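Local atomic coordinates of manganese lipoxygenase (Gaeumannomyces graminis, PDB entry 5FX8), a protein that oxygenates linoleic and alpha-linolenic acids at a catalytic manganese ion, giving 11S- and 13R-hydroperoxy fatty acids, the 11S intermediate from each being converted to the 13R product. Residues 316-321 with 468-473; 414-419 with 461-466. All blocks are in the same frame, centred on the assembly; numbering follows the deposited sequence.

Contact 1 of 2, residues 316-321 with 468-473; sequences GVLNRL and THVAWI
Leu321 packs on Val470 and Ala471: CD1 reaches both residues, CD2 only Ala471. Its CD1 lies 3.8 Å from Val470 CG1 and equally near the backbone N of Ala471, while CD2 rests on the Ala471 methyl, with Leu321 CD2 to Ala471 CB 3.7 Å. With CG opposite its own carbonyl carbon (chi1 -64°), Leu321 extends its isobutyl fork across the gap. One turn earlier, Leu318 adds a looser touch from its CD2 to Val470 CG1 at 4.3 Å. The valine thus offers the same methyl, anti to its backbone N, to both leucines.

This is near-parallel packing of helix 313-321 on helix 460-481 in the helical lipoxygenase fold, the segments' axes 18° and 10.4 Å apart. The backbones come nearest between Leu321 CA and Ala471 CA, 6.3 Å apart, consistent with the small side chain of Ala471. Ala304 of helix 268-305 lies against Leu318, Met322 against Val470, and Ile408 of helix 396-420 against Ala471. Outside the apolar patch, Asn319 OD1 is hydrogen-bonded to His301 NE2.

No hydrogen bond or charge pair spans the two segments; aliphatic van der Waals contact among buried side chains, with its hydrophobic gain, joins them.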
ATOM      1  N   GLY A 316      22.614  -1.407  -5.489  1.00  7.61           N
ATOM      2  CA  GLY A 316      21.887  -2.488  -4.849  1.00  8.33           C
ATOM      3  C   GLY A 316      20.868  -2.005  -3.836  1.00  7.47           C
ATOM      4  O   GLY A 316      19.760  -2.538  -3.764  1.00 19.52           O
ATOM      5  N   VAL A 317      21.211  -0.980  -3.056  1.00  7.73           N
ATOM      6  CA  VAL A 317      20.215  -0.454  -2.128  1.00  8.91           C
ATOM      7  C   VAL A 317      19.080   0.273  -2.879  1.00  7.77           C
ATOM      8  O   VAL A 317      17.899   0.164  -2.511  1.00 19.86           O
ATOM      9  CB  VAL A 317      20.924   0.420  -1.085  1.00  6.18           C
ATOM     10  CG1 VAL A 317      19.973   1.214  -0.242  1.00  5.88           C
ATOM     11  CG2 VAL A 317      21.722  -0.470  -0.211  1.00  8.47           C
ATOM     12  N   LEU A 318      19.401   0.999  -3.953  1.00 12.95           N
ATOM     13  CA  LEU A 318      18.339   1.648  -4.707  1.00  6.40           C
ATOM     14  C   LEU A 318      17.420   0.624  -5.356  1.00 12.08           C
ATOM     15  O   LEU A 318      16.197   0.767  -5.306  1.00  6.72           O
ATOM     16  CB  LEU A 318      18.918   2.586  -5.754  1.00  6.15           C
ATOM     17  CG  LEU A 318      19.470   3.911  -5.251  1.00  6.18           C
ATOM     18  CD1 LEU A 318      19.979   4.653  -6.421  1.00  8.29           C
ATOM     19  CD2 LEU A 318      18.444   4.725  -4.574  1.00  4.83           C
ATOM     20  N   ASN A 319      17.988  -0.431  -5.943  1.00 11.56           N
ATOM     21  CA  ASN A 319      17.153  -1.507  -6.468  1.00  6.77           C
ATOM     22  C   ASN A 319      16.259  -2.074  -5.400  1.00  6.98           C
ATOM     23  O   ASN A 319      15.085  -2.338  -5.647  1.00 16.26           O
ATOM     24  CB  ASN A 319      17.991  -2.629  -7.054  1.00  9.17           C
ATOM     25  CG  ASN A 319      18.427  -2.310  -8.392  1.00 10.19           C
ATOM     26  OD1 ASN A 319      17.864  -1.410  -8.976  1.00  7.79           O
ATOM     27  ND2 ASN A 319      19.456  -2.968  -8.890  1.00  6.53           N
ATOM     28  N   ARG A 320      16.802  -2.300  -4.216  1.00  9.36           N
ATOM     29  CA  ARG A 320      15.963  -2.822  -3.149  1.00  6.98           C
ATOM     30  C   ARG A 320      14.806  -1.882  -2.838  1.00  5.86           C
ATOM     31  O   ARG A 320      13.671  -2.325  -2.691  1.00  5.97           O
ATOM     32  CB  ARG A 320      16.799  -3.077  -1.906  1.00  5.95           C
ATOM     33  CG  ARG A 320      15.956  -3.415  -0.721  1.00  5.74           C
ATOM     34  CD  ARG A 320      15.595  -4.839  -0.795  1.00  6.30           C
ATOM     35  NE  ARG A 320      14.970  -5.335   0.409  1.00  6.29           N
ATOM     36  CZ  ARG A 320      14.464  -6.551   0.530  1.00  6.06           C
ATOM     37  NH1 ARG A 320      14.532  -7.400  -0.474  1.00  6.32           N
ATOM     38  NH2 ARG A 320      13.929  -6.926   1.665  1.00  6.42           N
ATOM     39  N   LEU A 321      15.069  -0.583  -2.738  1.00  6.04           N
ATOM     40  CA  LEU A 321      13.992   0.331  -2.366  1.00  6.77           C
ATOM     41  C   LEU A 321      12.976   0.526  -3.491  1.00  6.62           C
ATOM     42  O   LEU A 321      11.831   0.871  -3.222  1.00  6.47           O
ATOM     43  CB  LEU A 321      14.556   1.692  -1.957  1.00  7.25           C
ATOM     44  CG  LEU A 321      15.445   1.826  -0.737  1.00  4.81           C
ATOM     45  CD1 LEU A 321      16.107   3.135  -0.862  1.00  4.74           C
ATOM     46  CD2 LEU A 321      14.619   1.799   0.478  1.00  5.40           C
ATOM     47  N   THR A 468      18.537   8.768   2.185  1.00  7.97           N
ATOM     48  CA  THR A 468      17.514   8.887   3.213  1.00  9.05           C
ATOM     49  C   THR A 468      16.176   9.303   2.622  1.00 15.40           C
ATOM     50  O   THR A 468      15.131   8.750   2.973  1.00  7.44           O
ATOM     51  CB  THR A 468      17.962   9.880   4.265  1.00  8.25           C
ATOM     52  OG1 THR A 468      19.268   9.521   4.675  1.00  9.37           O
ATOM     53  CG2 THR A 468      17.079   9.811   5.452  1.00  7.28           C
ATOM     54  N   HIS A 469      16.190  10.270   1.726  1.00  7.98           N
ATOM     55  CA  HIS A 469      14.945  10.741   1.164  1.00 13.38           C
ATOM     56  C   HIS A 469      14.295   9.675   0.290  1.00  8.67           C
ATOM     57  O   HIS A 469      13.067   9.555   0.268  1.00  9.65           O
ATOM     58  CB  HIS A 469      15.203  12.022   0.392  1.00  8.05           C
ATOM     59  CG  HIS A 469      13.962  12.707  -0.036  1.00  7.86           C
ATOM     60  ND1 HIS A 469      13.005  13.127   0.854  1.00  8.23           N
ATOM     61  CD2 HIS A 469      13.499  13.015  -1.264  1.00 13.81           C
ATOM     62  CE1 HIS A 469      12.007  13.677   0.192  1.00  8.81           C
ATOM     63  NE2 HIS A 469      12.284  13.623  -1.096  1.00 11.05           N
ATOM     64  N   VAL A 470      15.088   8.872  -0.420  1.00  8.97           N
ATOM     65  CA  VAL A 470      14.456   7.826  -1.207  1.00  6.40           C
ATOM     66  C   VAL A 470      13.835   6.783  -0.294  1.00  8.93           C
ATOM     67  O   VAL A 470      12.661   6.432  -0.447  1.00 18.28           O
ATOM     68  CB  VAL A 470      15.422   7.183  -2.209  1.00  6.42           C
ATOM     69  CG1 VAL A 470      14.690   6.061  -2.875  1.00  6.00           C
ATOM     70  CG2 VAL A 470      15.849   8.170  -3.239  1.00  5.85           C
ATOM     71  N   ALA A 471      14.596   6.289   0.688  1.00  6.33           N
ATOM     72  CA  ALA A 471      14.008   5.303   1.581  1.00  7.97           C
ATOM     73  C   ALA A 471      12.779   5.870   2.282  1.00  5.28           C
ATOM     74  O   ALA A 471      11.818   5.144   2.526  1.00  6.99           O
ATOM     75  CB  ALA A 471      15.039   4.793   2.586  1.00  3.79           C
ATOM     76  N   TRP A 472      12.779   7.173   2.571  1.00  5.83           N
ATOM     77  CA  TRP A 472      11.688   7.788   3.307  1.00  9.69           C
ATOM     78  C   TRP A 472      10.437   7.874   2.439  1.00 11.22           C
ATOM     79  O   TRP A 472       9.326   7.644   2.917  1.00 10.69           O
ATOM     80  CB  TRP A 472      12.123   9.172   3.833  1.00  6.02           C
ATOM     81  CG  TRP A 472      10.969  10.090   4.014  1.00  7.73           C
ATOM     82  CD1 TRP A 472      10.639  11.146   3.223  1.00  6.31           C
ATOM     83  CD2 TRP A 472       9.922   9.979   4.990  1.00  9.04           C
ATOM     84  NE1 TRP A 472       9.470  11.703   3.649  1.00  6.33           N
ATOM     85  CE2 TRP A 472       9.005  11.001   4.729  1.00  5.67           C
ATOM     86  CE3 TRP A 472       9.669   9.106   6.047  1.00  6.12           C
ATOM     87  CZ2 TRP A 472       7.873  11.181   5.489  1.00  5.47           C
ATOM     88  CZ3 TRP A 472       8.541   9.292   6.791  1.00  6.04           C
ATOM     89  CH2 TRP A 472       7.656  10.305   6.509  1.00  5.96           C
ATOM     90  N   ILE A 473      10.605   8.139   1.148  1.00  7.47           N
ATOM     91  CA  ILE A 473       9.479   8.080   0.233  1.00  6.18           C
ATOM     92  C   ILE A 473       8.936   6.662   0.135  1.00 13.01           C
ATOM     93  O   ILE A 473       7.728   6.436   0.256  1.00  6.39           O
ATOM     94  CB  ILE A 473       9.887   8.624  -1.139  1.00  9.65           C
ATOM     95  CG1 ILE A 473      10.080  10.122  -1.063  1.00  6.81           C
ATOM     96  CG2 ILE A 473       8.835   8.326  -2.188  1.00  5.46           C
ATOM     97  CD1 ILE A 473      10.818  10.618  -2.260  1.00  7.99           C
TER

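Contact 2 of 2, residues 414-419 with 461-466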
ATOM      1  N   ALA A 414      25.566   5.006   8.371  1.00 12.22           N
ATOM      2  CA  ALA A 414      26.490   3.899   8.552  1.00 12.61           C
ATOM      3  C   ALA A 414      26.765   3.178   7.238  1.00 12.08           C
ATOM      4  O   ALA A 414      27.869   2.683   7.035  1.00 15.86           O
ATOM      5  CB  ALA A 414      25.972   2.938   9.610  1.00  8.87           C
ATOM      6  N   PHE A 415      25.797   3.129   6.329  1.00 13.24           N
ATOM      7  CA  PHE A 415      26.006   2.461   5.053  1.00 11.29           C
ATOM      8  C   PHE A 415      27.013   3.210   4.195  1.00 12.31           C
ATOM      9  O   PHE A 415      27.882   2.591   3.575  1.00 13.65           O
ATOM     10  CB  PHE A 415      24.664   2.305   4.328  1.00 10.13           C
ATOM     11  CG  PHE A 415      24.789   1.944   2.884  1.00  9.69           C
ATOM     12  CD1 PHE A 415      25.324   0.737   2.501  1.00 10.14           C
ATOM     13  CD2 PHE A 415      24.365   2.806   1.910  1.00  9.40           C
ATOM     14  CE1 PHE A 415      25.452   0.409   1.195  1.00  8.71           C
ATOM     15  CE2 PHE A 415      24.475   2.466   0.572  1.00  8.48           C
ATOM     16  CZ  PHE A 415      25.023   1.272   0.224  1.00  8.93           C
ATOM     17  N   VAL A 416      26.919   4.537   4.161  1.00 12.36           N
ATOM     18  CA  VAL A 416      27.842   5.342   3.376  1.00 13.02           C
ATOM     19  C   VAL A 416      29.229   5.290   3.984  1.00 15.49           C
ATOM     20  O   VAL A 416      30.218   5.099   3.270  1.00 15.78           O
ATOM     21  CB  VAL A 416      27.329   6.787   3.243  1.00 13.39           C
ATOM     22  CG1 VAL A 416      28.359   7.681   2.585  1.00 14.81           C
ATOM     23  CG2 VAL A 416      26.102   6.802   2.424  1.00 11.45           C
ATOM     24  N   ASP A 417      29.324   5.410   5.314  1.00 15.53           N
ATOM     25  CA  ASP A 417      30.628   5.276   5.952  1.00 18.53           C
ATOM     26  C   ASP A 417      31.224   3.893   5.711  1.00 16.84           C
ATOM     27  O   ASP A 417      32.423   3.764   5.477  1.00 18.64           O
ATOM     28  CB  ASP A 417      30.535   5.563   7.449  1.00 19.40           C
ATOM     29  CG  ASP A 417      30.248   7.032   7.771  1.00 25.28           C
ATOM     30  OD1 ASP A 417      30.536   7.952   6.965  1.00 27.50           O
ATOM     31  OD2 ASP A 417      29.714   7.253   8.874  1.00 26.54           O
ATOM     32  N   SER A 418      30.407   2.850   5.726  1.00 15.96           N
ATOM     33  CA  SER A 418      30.948   1.522   5.466  1.00 15.38           C
ATOM     34  C   SER A 418      31.455   1.391   4.031  1.00 17.46           C
ATOM     35  O   SER A 418      32.461   0.721   3.775  1.00 18.83           O
ATOM     36  CB  SER A 418      29.887   0.470   5.777  1.00 15.16           C
ATOM     37  OG  SER A 418      30.164  -0.770   5.131  1.00 18.65           O
ATOM     38  N   THR A 419      30.782   2.026   3.081  1.00 17.59           N
ATOM     39  CA  THR A 419      31.182   1.887   1.687  1.00 17.38           C
ATOM     40  C   THR A 419      32.419   2.705   1.351  1.00 17.23           C
ATOM     41  O   THR A 419      33.260   2.265   0.568  1.00 17.77           O
ATOM     42  CB  THR A 419      30.014   2.301   0.804  1.00 15.08           C
ATOM     43  OG1 THR A 419      28.947   1.407   1.049  1.00 13.43           O
ATOM     44  CG2 THR A 419      30.381   2.297  -0.653  1.00 16.29           C
ATOM     45  N   ALA A 461      27.396  13.905   3.469  1.00 18.65           N
ATOM     46  CA  ALA A 461      26.069  14.292   3.922  1.00 18.98           C
ATOM     47  C   ALA A 461      25.089  14.421   2.766  1.00 14.95           C
ATOM     48  O   ALA A 461      23.889  14.216   2.951  1.00 15.72           O
ATOM     49  CB  ALA A 461      26.134  15.605   4.697  1.00 19.46           C
ATOM     50  N   GLN A 462      25.573  14.765   1.575  1.00 15.16           N
ATOM     51  CA  GLN A 462      24.674  14.924   0.437  1.00 16.24           C
ATOM     52  C   GLN A 462      24.171  13.579  -0.043  1.00 13.90           C
ATOM     53  O   GLN A 462      22.966  13.387  -0.242  1.00 16.90           O
ATOM     54  CB  GLN A 462      25.373  15.660  -0.699  1.00 14.55           C
ATOM     55  CG  GLN A 462      25.593  17.106  -0.421  1.00 19.67           C
ATOM     56  CD  GLN A 462      26.264  17.810  -1.553  1.00 19.50           C
ATOM     57  OE1 GLN A 462      27.485  17.801  -1.661  1.00 18.61           O
ATOM     58  NE2 GLN A 462      25.468  18.433  -2.413  1.00 18.17           N
ATOM     59  N   LEU A 463      25.084  12.635  -0.234  1.00 12.16           N
ATOM     60  CA  LEU A 463      24.661  11.302  -0.593  1.00 12.26           C
ATOM     61  C   LEU A 463      23.716  10.728   0.459  1.00 11.31           C
ATOM     62  O   LEU A 463      22.710  10.099   0.117  1.00 22.88           O
ATOM     63  CB  LEU A 463      25.889  10.422  -0.795  1.00 12.17           C
ATOM     64  CG  LEU A 463      25.511   9.011  -1.208  1.00 10.48           C
ATOM     65  CD1 LEU A 463      24.747   9.088  -2.497  1.00  9.20           C
ATOM     66  CD2 LEU A 463      26.697   8.120  -1.330  1.00  9.30           C
ATOM     67  N   VAL A 464      24.010  10.955   1.738  1.00 10.99           N
ATOM     68  CA  VAL A 464      23.160  10.434   2.803  1.00 11.65           C
ATOM     69  C   VAL A 464      21.773  11.062   2.735  1.00 13.52           C
ATOM     70  O   VAL A 464      20.767  10.401   3.015  1.00 16.85           O
ATOM     71  CB  VAL A 464      23.830  10.649   4.177  1.00 12.31           C
ATOM     72  CG1 VAL A 464      22.898  10.346   5.302  1.00 11.33           C
ATOM     73  CG2 VAL A 464      25.023   9.778   4.309  1.00 12.87           C
ATOM     74  N   ASP A 465      21.693  12.343   2.365  1.00 14.49           N
ATOM     75  CA  ASP A 465      20.390  12.980   2.185  1.00 10.06           C
ATOM     76  C   ASP A 465      19.595  12.318   1.077  1.00  8.79           C
ATOM     77  O   ASP A 465      18.412  12.034   1.239  1.00  7.91           O
ATOM     78  CB  ASP A 465      20.553  14.448   1.857  1.00 11.74           C
ATOM     79  CG  ASP A 465      20.968  15.265   3.035  1.00 15.40           C
ATOM     80  OD1 ASP A 465      20.919  14.758   4.185  1.00 12.53           O
ATOM     81  OD2 ASP A 465      21.349  16.430   2.784  1.00 15.23           O
ATOM     82  N   VAL A 466      20.235  12.086  -0.058  1.00  8.72           N
ATOM     83  CA  VAL A 466      19.573  11.447  -1.187  1.00  9.11           C
ATOM     84  C   VAL A 466      19.031  10.075  -0.801  1.00  8.33           C
ATOM     85  O   VAL A 466      17.842   9.782  -0.988  1.00  8.00           O
ATOM     86  CB  VAL A 466      20.543  11.373  -2.378  1.00  9.09           C
ATOM     87  CG1 VAL A 466      20.031  10.441  -3.456  1.00  9.03           C
ATOM     88  CG2 VAL A 466      20.738  12.735  -2.927  1.00  8.09           C
TER
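Val416 and Val464 mark the nearest approach of two helical backbones, their CA atoms 6.9 Å apart. The segments lie near the C-terminal end of helix 396-420 and at the start of helix 460-481, and each keeps its regular i to i+4 bonding. In segment 414-419 the oxygen of Phe415 receives a second bond besides that from Thr419 N: the hydroxyl Thr419 OG1 reaches Phe415 O at 3.0 Å, tilted 28° from the carbonyl plane and on the opposite face from the amide donor. The threonine hydroxyl is therefore turned back onto its own helix.

Across the interface, Val416 is common to both side-chain contacts. Its CG1 stands anti to the backbone N (chi1 173°), which leaves CG2 beside that N to make the touching. Val416 CG2 meets Val464 CG2 at 3.7 Å, and Val464 CG2 also lies near the Val416 CB. Leu463 also reaches this Val416 methyl, its CD2 4.0 Å from Val416 CG2. All three side chains are buried, and the contact is wholly apolar.

Two salt bridges also link the helices: Asp417 OD1 pairs with Arg460 NH1, and Asp465 OD1 with Arg409 NH1, so each helix contributes one acid and one base. Elsewhere, Leu463 continues onto Leu436 and Trp439, while Phe415 packs on Pro313 and Val314. Away from the manganese site, helix 434-444 thus packs on Leu463 and helix 313-321 on Phe415.

How the contacts relate
Helix 460-481 serves both contacts, its earlier residues in contact 2 and its later ones in contact 1, and along the chain the loop closed by contact 2 is nested within that closed by contact 1. Their centres are 12 Å apart, and the contacts touch directly where Val317 CG2 of 316-321 packs 3.8 Å from Phe415 CZ of 414-419. Within the shared helix, Thr468 OG1 hydrogen-bonds to Val464 O. Contact 1 is the one nearer the metal: the Val470 side chain is about 10 Å from that of His478 and about 11 Å from that of His294, both manganese ligands. Together the contacts join helices 313-321 and 396-420 to the helix that carries His478.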